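Local coordinates for protein phospholipase A1 (Streptomyces albidoflavus, PDB 4HYQ) that probably hydrolyses the sn-1 acyl ester of glycerophospholipids, acting as a phospholipase A1 of the GDSL (SGNH) hydrolase family, at residues N136-G141 and G183-D188; Y5-D10 and L75-I80; A88-T93 and A104-A109; G55-D60 and G82-F87. All coordinates share one frame; numbering follows the deposited sequence.

Interaction 1: N136-G141 and G183-D188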
loop_
_atom_site.group_PDB
_atom_site.type_symbol
_atom_site.label_atom_id
_atom_site.label_comp_id
_atom_site.label_asym_id
_atom_site.label_seq_id
_atom_site.Cartn_x
_atom_site.Cartn_y
_atom_site.Cartn_z
ATOM N N ASN A 136 -7.449 16.988 -3.653
ATOM C CA ASN A 136 -6.404 16.876 -2.644
ATOM C C ASN A 136 -6.004 15.412 -2.877
ATOM O O ASN A 136 -6.872 14.541 -2.911
ATOM C CB ASN A 136 -6.984 17.065 -1.241
ATOM C CG ASN A 136 -5.969 16.782 -0.153
ATOM O OD1 ASN A 136 -4.803 17.117 -0.290
ATOM N ND2 ASN A 136 -6.415 16.172 0.936
ATOM N N VAL A 137 -4.715 15.155 -3.075
ATOM C CA VAL A 137 -4.235 13.795 -3.328
ATOM C C VAL A 137 -3.396 13.330 -2.151
ATOM O O VAL A 137 -2.438 14.001 -1.752
ATOM C CB VAL A 137 -3.380 13.738 -4.606
ATOM C CG1 VAL A 137 -2.912 12.301 -4.868
ATOM C CG2 VAL A 137 -4.182 14.245 -5.803
ATOM N N VAL A 138 -3.783 12.200 -1.573
ATOM C CA VAL A 138 -3.075 11.640 -0.437
ATOM C C VAL A 138 -2.420 10.335 -0.893
ATOM O O VAL A 138 -3.117 9.398 -1.307
ATOM C CB VAL A 138 -4.047 11.325 0.716
ATOM C CG1 VAL A 138 -3.291 10.728 1.899
ATOM C CG2 VAL A 138 -4.780 12.598 1.140
ATOM N N VAL A 139 -1.089 10.285 -0.854
ATOM C CA VAL A 139 -0.371 9.068 -1.239
ATOM C C VAL A 139 0.032 8.421 0.076
ATOM O O VAL A 139 0.774 9.010 0.864
ATOM C CB VAL A 139 0.907 9.375 -2.071
ATOM C CG1 VAL A 139 1.610 8.077 -2.454
ATOM C CG2 VAL A 139 0.544 10.146 -3.334
ATOM N N LEU A 140 -0.467 7.212 0.337
ATOM C CA LEU A 140 -0.124 6.550 1.582
ATOM C C LEU A 140 1.023 5.590 1.342
ATOM O O LEU A 140 1.077 4.925 0.308
ATOM C CB LEU A 140 -1.344 5.805 2.158
ATOM C CG LEU A 140 -2.511 6.712 2.589
ATOM C CD1 LEU A 140 -3.391 6.995 1.383
ATOM C CD2 LEU A 140 -3.340 6.045 3.682
ATOM N N GLY A 141 1.950 5.541 2.294
ATOM C CA GLY A 141 3.097 4.659 2.164
ATOM C C GLY A 141 2.734 3.255 2.612
ATOM O O GLY A 141 1.552 2.943 2.828
ATOM N N GLY A 183 3.201 18.154 -4.474
ATOM C CA GLY A 183 2.282 18.848 -3.584
ATOM C C GLY A 183 1.207 17.938 -3.020
ATOM O O GLY A 183 0.133 18.388 -2.611
ATOM N N TYR A 184 1.495 16.638 -3.017
ATOM C CA TYR A 184 0.572 15.640 -2.490
ATOM C C TYR A 184 0.903 15.365 -1.038
ATOM O O TYR A 184 2.051 15.523 -0.622
ATOM C CB TYR A 184 0.731 14.323 -3.254
ATOM C CG TYR A 184 0.342 14.366 -4.707
ATOM C CD1 TYR A 184 0.586 13.271 -5.534
ATOM C CD2 TYR A 184 -0.354 15.453 -5.242
ATOM C CE1 TYR A 184 0.141 13.252 -6.847
ATOM C CE2 TYR A 184 -0.808 15.441 -6.554
ATOM C CZ TYR A 184 -0.565 14.334 -7.353
ATOM O OH TYR A 184 -1.071 14.277 -8.636
ATOM N N ALA A 185 -0.096 14.948 -0.271
ATOM C CA ALA A 185 0.135 14.606 1.129
ATOM C C ALA A 185 0.764 13.219 1.139
ATOM O O ALA A 185 0.525 12.423 0.224
ATOM C CB ALA A 185 -1.180 14.567 1.895
ATOM N N TYR A 186 1.596 12.957 2.142
ATOM C CA TYR A 186 2.201 11.640 2.306
ATOM C C TYR A 186 1.640 11.069 3.598
ATOM O O TYR A 186 1.745 11.696 4.655
ATOM C CB TYR A 186 3.725 11.710 2.429
ATOM C CG TYR A 186 4.338 10.379 2.848
ATOM C CD1 TYR A 186 4.332 9.275 1.984
ATOM C CD2 TYR A 186 4.901 10.222 4.114
ATOM C CE1 TYR A 186 4.879 8.037 2.385
ATOM C CE2 TYR A 186 5.450 8.996 4.524
ATOM C CZ TYR A 186 5.432 7.913 3.652
ATOM O OH TYR A 186 5.981 6.710 4.066
ATOM N N GLY A 187 1.041 9.883 3.509
ATOM C CA GLY A 187 0.481 9.232 4.684
ATOM C C GLY A 187 1.530 8.303 5.278
ATOM O O GLY A 187 1.913 7.322 4.646
ATOM N N ASP A 188 1.990 8.601 6.491
ATOM C CA ASP A 188 3.038 7.793 7.110
ATOM C C ASP A 188 2.496 6.541 7.783
ATOM O O ASP A 188 2.303 6.500 8.992
ATOM C CB ASP A 188 3.809 8.636 8.134
ATOM C CG ASP A 188 5.148 8.023 8.505
ATOM O OD1 ASP A 188 5.331 6.796 8.317
ATOM O OD2 ASP A 188 6.024 8.772 8.998
HETATM O O HOH W 1 -2.785 17.545 -3.196
#
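Y184 lays one ring face against the isopropyl group of V137, and the two side chains run side by side in the same direction. V137 CB stands 3.6 Å from the centroid of the Y184 ring, 15° off the ring normal, a CH-pi contact. V137 CG1 lies 3.7 Å from Y184 CD1, and V137 CG2 reaches CE2. Y184 CG is anti to the carbonyl carbon (chi1 -65°), which lets the ring lie along V137. V139 CG2 approaches the CD1 corner obliquely. The Y184 hydroxyl bonds the backbone O of Y125. An alanine here would probably leave V137 without its aromatic cover and the Y125 carbonyl without that hydroxyl. A185 starts the parallel pairing: its N bonds V137 O and its O receives V139 N, both at 2.9 Å. Its methyl faces V138 CG2. Y186 turns to the V139 side of the sheet, where its CE1 meets G141 CA at 3.8 Å. Its CA makes a CH...O contact with V139 O. G187 N gives V139 O a 2.8 Å bond, and G187 O accepts G141 N. D188 N-caps helix 189-192. Strand 185-187 edges the five-stranded parallel sheet, flanked by helices on both faces as in other SGNH hydrolases. Helix 117-131 packs on V137, V139 and Y184, helix 158-181 on V139, Y184 and Y186, and helix 221-235 on V138, L140 and A185. Strand 73-79 pairs with the far edge of 136-140.

Interaction 2: Y5-D10 and L75-I80; sequences YVALGD and LVSLTI
Y5 OH and S77 OG meet tip to tip at 2.7 Å in a hydrogen bond; either could donate. S77 OG also bonds a water that donates to L8 O. At the other end, T79 OG1 donates to D10 OD1 at 2.8 Å, 45° out of the carboxylate plane. D10 CG sits between the backbone N and the carbonyl carbon (chi1 55°), which turns the carboxylate to T79. D10 OD1 also takes Y12 N, capping helix 11-14, and OD2 bonds the Y142 hydroxyl. An alanine here would probably leave the T79 and Y142 hydroxyls without their carboxylate and the helix end uncapped. T79 OG1 also bonds S13 OG.

The backbone bonds are those of parallel strands. V6 N reaches L75 O at 2.9 Å, S77 N reaches V6 O at 3.1 Å, and L8 N reaches S77 O. D10 N bonds T79 O. T79 N has no partner in the model.

Apolar contacts occupy both faces. L75 CD2 lies over the Y5 ring, 4.1 Å from its centroid. On the other face L8 CD1 meets V76 CG1 and L8 CB meets L78 CD1, both at 3.6 Å.

The side-chain hydrogen bonds lie on the Y5 and S77 face and at the C-terminal strand ends, while the L8 and V76 face is apolar. G9 and D10 open the GDS motif, so the chemistry probably helps place the segment carrying the family's nucleophilic serine.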
loop_
_atom_site.group_PDB
_atom_site.type_symbol
_atom_site.label_atom_id
_atom_site.label_comp_id
_atom_site.label_asym_id
_atom_site.label_seq_id
_atom_site.Cartn_x
_atom_site.Cartn_y
_atom_site.Cartn_z
ATOM N N TYR A 5 -14.785 11.358 -4.369
ATOM C CA TYR A 5 -13.612 10.712 -3.793
ATOM C C TYR A 5 -13.280 9.534 -4.702
ATOM O O TYR A 5 -14.163 8.725 -5.015
ATOM C CB TYR A 5 -13.926 10.220 -2.377
ATOM C CG TYR A 5 -12.884 9.283 -1.778
ATOM C CD1 TYR A 5 -11.523 9.459 -2.036
ATOM C CD2 TYR A 5 -13.265 8.250 -0.928
ATOM C CE1 TYR A 5 -10.555 8.617 -1.457
ATOM C CE2 TYR A 5 -12.310 7.411 -0.332
ATOM C CZ TYR A 5 -10.974 7.600 -0.601
ATOM O OH TYR A 5 -10.067 6.779 0.018
ATOM N N VAL A 6 -12.036 9.468 -5.165
ATOM C CA VAL A 6 -11.601 8.353 -6.006
ATOM C C VAL A 6 -10.462 7.665 -5.256
ATOM O O VAL A 6 -9.484 8.304 -4.875
ATOM C CB VAL A 6 -11.112 8.832 -7.400
ATOM C CG1 VAL A 6 -10.605 7.653 -8.225
ATOM C CG2 VAL A 6 -12.275 9.503 -8.157
ATOM N N ALA A 7 -10.611 6.362 -5.019
ATOM C CA ALA A 7 -9.599 5.575 -4.309
ATOM C C ALA A 7 -8.866 4.657 -5.286
ATOM O O ALA A 7 -9.429 3.694 -5.819
ATOM C CB ALA A 7 -10.262 4.753 -3.189
ATOM N N LEU A 8 -7.595 4.969 -5.498
ATOM C CA LEU A 8 -6.728 4.251 -6.434
ATOM C C LEU A 8 -5.716 3.370 -5.735
ATOM O O LEU A 8 -5.445 3.523 -4.545
ATOM C CB LEU A 8 -5.902 5.256 -7.242
ATOM C CG LEU A 8 -6.607 6.431 -7.917
ATOM C CD1 LEU A 8 -5.563 7.450 -8.420
ATOM C CD2 LEU A 8 -7.443 5.897 -9.083
ATOM N N GLY A 9 -5.122 2.462 -6.495
ATOM C CA GLY A 9 -4.052 1.691 -5.907
ATOM C C GLY A 9 -4.036 0.192 -6.015
ATOM O O GLY A 9 -4.712 -0.415 -6.854
ATOM N N ASP A 10 -3.220 -0.387 -5.147
ATOM C CA ASP A 10 -3.043 -1.829 -5.097
ATOM C C ASP A 10 -3.780 -2.494 -3.935
ATOM O O ASP A 10 -4.744 -1.950 -3.395
ATOM C CB ASP A 10 -1.543 -2.194 -5.065
ATOM C CG ASP A 10 -0.785 -1.516 -3.920
ATOM O OD1 ASP A 10 -1.412 -1.171 -2.887
ATOM O OD2 ASP A 10 0.450 -1.351 -4.055
ATOM N N LEU A 75 -11.046 14.532 -3.711
ATOM C CA LEU A 75 -10.124 13.732 -2.910
ATOM C C LEU A 75 -9.701 12.488 -3.673
ATOM O O LEU A 75 -10.537 11.826 -4.299
ATOM C CB LEU A 75 -10.787 13.306 -1.589
ATOM C CG LEU A 75 -9.956 12.418 -0.636
ATOM C CD1 LEU A 75 -8.716 13.184 -0.169
ATOM C CD2 LEU A 75 -10.792 11.982 0.569
ATOM N N VAL A 76 -8.406 12.198 -3.633
ATOM C CA VAL A 76 -7.861 11.004 -4.267
ATOM C C VAL A 76 -6.902 10.351 -3.269
ATOM O O VAL A 76 -6.081 11.035 -2.655
ATOM C CB VAL A 76 -7.047 11.329 -5.556
ATOM C CG1 VAL A 76 -6.387 10.045 -6.096
ATOM C CG2 VAL A 76 -7.954 11.927 -6.632
ATOM N N SER A 77 -7.015 9.037 -3.088
ATOM C CA SER A 77 -6.072 8.336 -2.211
ATOM C C SER A 77 -5.371 7.342 -3.124
ATOM O O SER A 77 -5.937 6.924 -4.147
ATOM C CB SER A 77 -6.784 7.606 -1.063
ATOM O OG SER A 77 -7.806 6.724 -1.516
ATOM N N LEU A 78 -4.146 6.975 -2.766
ATOM C CA LEU A 78 -3.373 6.061 -3.590
ATOM C C LEU A 78 -2.269 5.310 -2.869
ATOM O O LEU A 78 -1.556 5.893 -2.052
ATOM C CB LEU A 78 -2.705 6.845 -4.735
ATOM C CG LEU A 78 -1.651 6.181 -5.640
ATOM C CD1 LEU A 78 -2.345 5.197 -6.587
ATOM C CD2 LEU A 78 -0.929 7.241 -6.473
ATOM N N THR A 79 -2.160 4.004 -3.140
ATOM C CA THR A 79 -1.010 3.225 -2.672
ATOM C C THR A 79 -0.551 2.519 -3.937
ATOM O O THR A 79 -1.340 1.841 -4.597
ATOM C CB THR A 79 -1.281 2.164 -1.558
ATOM O OG1 THR A 79 -2.340 1.273 -1.943
ATOM C CG2 THR A 79 -1.610 2.859 -0.249
ATOM N N ILE A 80 0.712 2.690 -4.300
ATOM C CA ILE A 80 1.211 2.045 -5.515
ATOM C C ILE A 80 2.745 2.059 -5.564
ATOM O O ILE A 80 3.396 2.915 -4.943
ATOM C CB ILE A 80 0.599 2.734 -6.780
ATOM C CG1 ILE A 80 0.736 1.815 -7.999
ATOM C CG2 ILE A 80 1.306 4.070 -7.069
ATOM C CD1 ILE A 80 -0.186 0.600 -7.937
HETATM O O HOH W 2 -6.814 4.375 -2.247
#

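Interaction 3: A88-T93 and A104-A109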
loop_
_atom_site.group_PDB
_atom_site.type_symbol
_atom_site.label_atom_id
_atom_site.label_comp_id
_atom_site.label_asym_id
_atom_site.label_seq_id
_atom_site.Cartn_x
_atom_site.Cartn_y
_atom_site.Cartn_z
ATOM N N ALA A 88 6.324 -8.848 -3.958
ATOM C CA ALA A 88 5.662 -10.131 -3.733
ATOM C C ALA A 88 6.662 -11.248 -4.084
ATOM O O ALA A 88 6.752 -12.251 -3.379
ATOM C CB ALA A 88 4.416 -10.251 -4.592
ATOM N N ASP A 89 7.411 -11.069 -5.174
ATOM C CA ASP A 89 8.420 -12.047 -5.581
ATOM C C ASP A 89 9.537 -12.053 -4.541
ATOM O O ASP A 89 10.102 -13.093 -4.227
ATOM C CB ASP A 89 9.017 -11.694 -6.950
ATOM C CG ASP A 89 9.984 -12.764 -7.461
ATOM O OD1 ASP A 89 9.547 -13.923 -7.617
ATOM O OD2 ASP A 89 11.176 -12.457 -7.701
ATOM N N VAL A 90 9.870 -10.878 -4.015
ATOM C CA VAL A 90 10.904 -10.791 -2.986
ATOM C C VAL A 90 10.481 -11.610 -1.767
ATOM O O VAL A 90 11.270 -12.398 -1.225
ATOM C CB VAL A 90 11.142 -9.327 -2.544
ATOM C CG1 VAL A 90 11.987 -9.286 -1.277
ATOM C CG2 VAL A 90 11.837 -8.549 -3.681
ATOM N N MET A 91 9.235 -11.434 -1.339
ATOM C CA MET A 91 8.766 -12.168 -0.167
ATOM C C MET A 91 8.735 -13.678 -0.429
ATOM O O MET A 91 9.068 -14.460 0.456
ATOM C CB MET A 91 7.386 -11.667 0.276
ATOM C CG MET A 91 7.364 -10.191 0.696
ATOM S SD MET A 91 8.838 -9.673 1.630
ATOM C CE MET A 91 8.537 -10.391 3.187
ATOM N N THR A 92 8.358 -14.092 -1.636
ATOM C CA THR A 92 8.337 -15.518 -1.957
ATOM C C THR A 92 9.765 -16.060 -1.850
ATOM O O THR A 92 9.996 -17.132 -1.289
ATOM C CB THR A 92 7.787 -15.760 -3.379
ATOM O OG1 THR A 92 6.433 -15.297 -3.437
ATOM C CG2 THR A 92 7.828 -17.246 -3.743
ATOM N N THR A 93 10.727 -15.307 -2.378
ATOM C CA THR A 93 12.123 -15.720 -2.324
ATOM C C THR A 93 12.626 -15.826 -0.888
ATOM O O THR A 93 13.286 -16.802 -0.516
ATOM C CB THR A 93 13.012 -14.725 -3.103
ATOM O OG1 THR A 93 12.645 -14.766 -4.487
ATOM C CG2 THR A 93 14.497 -15.074 -2.949
ATOM N N ALA A 104 20.074 -10.997 -1.586
ATOM C CA ALA A 104 20.366 -10.685 -2.971
ATOM C C ALA A 104 19.108 -10.193 -3.684
ATOM O O ALA A 104 19.148 -9.196 -4.408
ATOM C CB ALA A 104 20.923 -11.915 -3.675
ATOM N N ARG A 105 17.992 -10.893 -3.493
ATOM C CA ARG A 105 16.750 -10.484 -4.138
ATOM C C ARG A 105 16.271 -9.128 -3.614
ATOM O O ARG A 105 15.778 -8.291 -4.381
ATOM C CB ARG A 105 15.659 -11.538 -3.923
ATOM C CG ARG A 105 14.365 -11.217 -4.636
ATOM C CD ARG A 105 14.506 -11.372 -6.143
ATOM N NE ARG A 105 13.342 -10.897 -6.886
ATOM C CZ ARG A 105 13.038 -9.614 -7.076
ATOM N NH1 ARG A 105 13.810 -8.661 -6.573
ATOM N NH2 ARG A 105 11.970 -9.283 -7.796
ATOM N N VAL A 106 16.399 -8.915 -2.310
ATOM C CA VAL A 106 15.995 -7.643 -1.719
ATOM C C VAL A 106 16.847 -6.532 -2.336
ATOM O O VAL A 106 16.339 -5.466 -2.671
ATOM C CB VAL A 106 16.234 -7.605 -0.190
ATOM C CG1 VAL A 106 16.140 -6.173 0.311
ATOM C CG2 VAL A 106 15.202 -8.462 0.538
ATOM N N ASN A 107 18.146 -6.780 -2.481
ATOM C CA ASN A 107 19.025 -5.751 -3.035
ATOM C C ASN A 107 18.688 -5.387 -4.470
ATOM O O ASN A 107 18.816 -4.225 -4.869
ATOM C CB ASN A 107 20.495 -6.169 -2.920
ATOM C CG ASN A 107 21.000 -6.109 -1.495
ATOM O OD1 ASN A 107 20.428 -5.421 -0.652
ATOM N ND2 ASN A 107 22.091 -6.818 -1.220
ATOM N N THR A 108 18.257 -6.372 -5.250
ATOM C CA THR A 108 17.872 -6.112 -6.626
ATOM C C THR A 108 16.617 -5.231 -6.617
ATOM O O THR A 108 16.481 -4.324 -7.444
ATOM C CB THR A 108 17.588 -7.424 -7.395
ATOM O OG1 THR A 108 18.813 -8.138 -7.583
ATOM C CG2 THR A 108 16.980 -7.130 -8.747
ATOM N N ALA A 109 15.712 -5.492 -5.672
ATOM C CA ALA A 109 14.487 -4.705 -5.556
ATOM C C ALA A 109 14.826 -3.268 -5.144
ATOM O O ALA A 109 14.286 -2.307 -5.704
ATOM C CB ALA A 109 13.544 -5.332 -4.518
#
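V90 and R105 form the close-packed part of this contact, and D89 joins R105 on the outer side. V90 sets its CG2 over one face of the R105 guanidinium, 3.5 Å from NH1. The same methyl touches A109 CB at 3.7 Å. The other branch, V90 CG1, meets V106 CG2 at 3.8 Å, the two valines crossing at about a right angle. V90 CG1 is anti to its backbone N, while V106 CG2 is anti to its carbonyl carbon. V106 also touches A167 of helix 158-181, so this side faces the protein.

The outer side is polar and thinner. D89 is exposed, and its OD2 takes R105 NE at 2.8 Å with an N-H...O angle of 159°. The acid is met on its anti side, nearly in the guanidinium plane. R105 NH2 adds a weak bond to the same oxygen at 3.3 Å. The carboxylate and guanidinium planes are 50° apart, so the pair is not a flat two-oxygen bridge. T93 CG2 rests on R105 CB at 3.8 Å, while T93 OG1 bonds back to D89 O in its own helix.

The segments run antiparallel at 168°, with axes 9.4 Å apart, in the hairpin of helices 87-96 and 99-115. R105 serves both sides: its flat face lies on V90 and its edge pairs with D89. With D89 exposed, solvent probably softens the charge pair, unlike the apolar V90 contacts.

Interaction 4: G55-D60 and G82-F87; sequences GAVTSD and GNDAGF
D84 OD1 is gripped by several groups. T58 OG1 donates to it at 2.7 Å, on the syn side and 28° out of the carboxylate plane. A water that accepts a bond from S59 N donates to D84 OD1 at 2.9 Å, and R120 NH1 forms a salt bridge to it. The other oxygen, D84 OD2, takes T58 N at 2.8 Å through its syn lone pair. T58 N also makes a long, weak bond to OD1. The two side chains cross at about a right angle. T58 OG1 lies between its backbone N and carbonyl carbon (chi1 56°), which brings it round to OD1. V57 is the N-cap residue of helix 58-65, so D84 receives the first helix amide, T58 N, from another segment. The helix end and R120 would probably favour a charged carboxylate. D60 OD2 accepts V57 N from within the helix.

N83 makes the second joint. Its ND2 bonds A56 O at 3.2 Å and nearly straight (164°), but arrives above the carbonyl plane. One water links ND2 to G55 N, and another links A56 O to N83 N. V57 CG1 lies 3.8 Å from N83 CB.

N83 and D84 belong to the family's GxND motif, whose asparagine usually helps form the oxyanion hole. N83 touches D10 of the GDS motif, consistent with such a role. The contact joins the start of helix 58-65 to the loop between strand 73-79 and helix 87-96. Helix 117-131 supplies R120 and packs on T58, and helix 99-115 packs on D84 through F112.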
loop_
_atom_site.group_PDB
_atom_site.type_symbol
_atom_site.label_atom_id
_atom_site.label_comp_id
_atom_site.label_asym_id
_atom_site.label_seq_id
_atom_site.Cartn_x
_atom_site.Cartn_y
_atom_site.Cartn_z
ATOM N N GLY A 55 -2.614 -6.500 -6.644
ATOM C CA GLY A 55 -1.632 -6.787 -7.679
ATOM C C GLY A 55 -1.326 -5.659 -8.663
ATOM O O GLY A 55 -0.465 -5.813 -9.539
ATOM N N ALA A 56 -2.002 -4.525 -8.515
ATOM C CA ALA A 56 -1.811 -3.404 -9.437
ATOM C C ALA A 56 -0.395 -2.850 -9.474
ATOM O O ALA A 56 0.264 -2.748 -8.436
ATOM C CB ALA A 56 -2.779 -2.266 -9.088
ATOM N N VAL A 57 0.065 -2.500 -10.677
ATOM C CA VAL A 57 1.369 -1.867 -10.842
ATOM C C VAL A 57 1.060 -0.475 -11.380
ATOM O O VAL A 57 -0.091 -0.177 -11.708
ATOM C CB VAL A 57 2.298 -2.618 -11.816
ATOM C CG1 VAL A 57 2.734 -3.936 -11.161
ATOM C CG2 VAL A 57 1.617 -2.852 -13.153
ATOM N N THR A 58 2.067 0.383 -11.465
ATOM C CA THR A 58 1.804 1.741 -11.921
ATOM C C THR A 58 1.114 1.817 -13.274
ATOM O O THR A 58 0.219 2.641 -13.459
ATOM C CB THR A 58 3.086 2.598 -11.967
ATOM O OG1 THR A 58 4.064 1.966 -12.795
ATOM C CG2 THR A 58 3.659 2.790 -10.557
ATOM N N SER A 59 1.499 0.970 -14.223
ATOM C CA SER A 59 0.856 1.039 -15.527
ATOM C C SER A 59 -0.625 0.661 -15.437
ATOM O O SER A 59 -1.428 1.126 -16.247
ATOM C CB SER A 59 1.586 0.161 -16.560
ATOM O OG SER A 59 1.517 -1.213 -16.255
ATOM N N ASP A 60 -0.996 -0.168 -14.458
ATOM C CA ASP A 60 -2.402 -0.534 -14.299
ATOM C C ASP A 60 -3.206 0.657 -13.797
ATOM O O ASP A 60 -4.371 0.820 -14.161
ATOM C CB ASP A 60 -2.608 -1.672 -13.283
ATOM C CG ASP A 60 -2.016 -2.994 -13.733
ATOM O OD1 ASP A 60 -1.919 -3.251 -14.955
ATOM O OD2 ASP A 60 -1.661 -3.794 -12.844
ATOM N N GLY A 82 4.805 -0.825 -4.779
ATOM C CA GLY A 82 5.336 -2.052 -4.206
ATOM C C GLY A 82 5.442 -3.188 -5.218
ATOM O O GLY A 82 6.457 -3.886 -5.270
ATOM N N ASN A 83 4.407 -3.388 -6.028
ATOM C CA ASN A 83 4.446 -4.464 -7.016
ATOM C C ASN A 83 5.349 -4.162 -8.210
ATOM O O ASN A 83 5.878 -5.085 -8.840
ATOM C CB ASN A 83 3.033 -4.822 -7.489
ATOM C CG ASN A 83 2.186 -5.421 -6.372
ATOM O OD1 ASN A 83 2.599 -6.377 -5.705
ATOM N ND2 ASN A 83 1.001 -4.869 -6.169
ATOM N N ASP A 84 5.538 -2.888 -8.540
ATOM C CA ASP A 84 6.451 -2.576 -9.644
ATOM C C ASP A 84 7.837 -3.066 -9.249
ATOM O O ASP A 84 8.582 -3.585 -10.074
ATOM C CB ASP A 84 6.543 -1.068 -9.891
ATOM C CG ASP A 84 5.323 -0.512 -10.604
ATOM O OD1 ASP A 84 5.445 -0.120 -11.786
ATOM O OD2 ASP A 84 4.249 -0.464 -9.986
ATOM N N ALA A 85 8.172 -2.894 -7.976
ATOM C CA ALA A 85 9.483 -3.285 -7.472
ATOM C C ALA A 85 9.584 -4.768 -7.151
ATOM O O ALA A 85 10.613 -5.222 -6.639
ATOM C CB ALA A 85 9.836 -2.457 -6.241
ATOM N N GLY A 86 8.515 -5.507 -7.446
ATOM C CA GLY A 86 8.485 -6.951 -7.225
ATOM C C GLY A 86 8.535 -7.446 -5.795
ATOM O O GLY A 86 9.068 -8.525 -5.525
ATOM N N PHE A 87 7.955 -6.711 -4.862
ATOM C CA PHE A 87 8.046 -7.174 -3.490
ATOM C C PHE A 87 7.335 -8.485 -3.178
ATOM O O PHE A 87 7.731 -9.186 -2.247
ATOM C CB PHE A 87 7.687 -6.039 -2.527
ATOM C CG PHE A 87 8.831 -5.074 -2.333
ATOM C CD1 PHE A 87 8.717 -3.734 -2.677
ATOM C CD2 PHE A 87 10.067 -5.546 -1.895
ATOM C CE1 PHE A 87 9.823 -2.880 -2.597
ATOM C CE2 PHE A 87 11.172 -4.703 -1.813
ATOM C CZ PHE A 87 11.045 -3.363 -2.167
HETATM O O HOH W 3 -0.928 -5.701 -4.547
HETATM O O HOH W 4 1.986 -1.541 -6.361
HETATM O O HOH W 5 4.081 -0.652 -14.285
#

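Interactions 1 and 2 are neighbours in one parallel sheet, with centres about 10 Å apart, and strands 73-79 and 136-140 pair between them. Interaction 4 lies beyond the C-terminal ends of strands 4-9 and 73-79, about 14 Å between centres from interaction 2, and I80 packs on A56. Its segments alternate along the chain with those of interaction 2. Interaction 3 follows on helices 87-96 and 99-115, and interaction 1 comes last. Interaction 3 touches interaction 4 through A109 and F87, but its centre is about 26 Å from that of interaction 1. The sheet thus leads to the loops that carry the GDS and GxND motifs, and the helical hairpin lies beyond them.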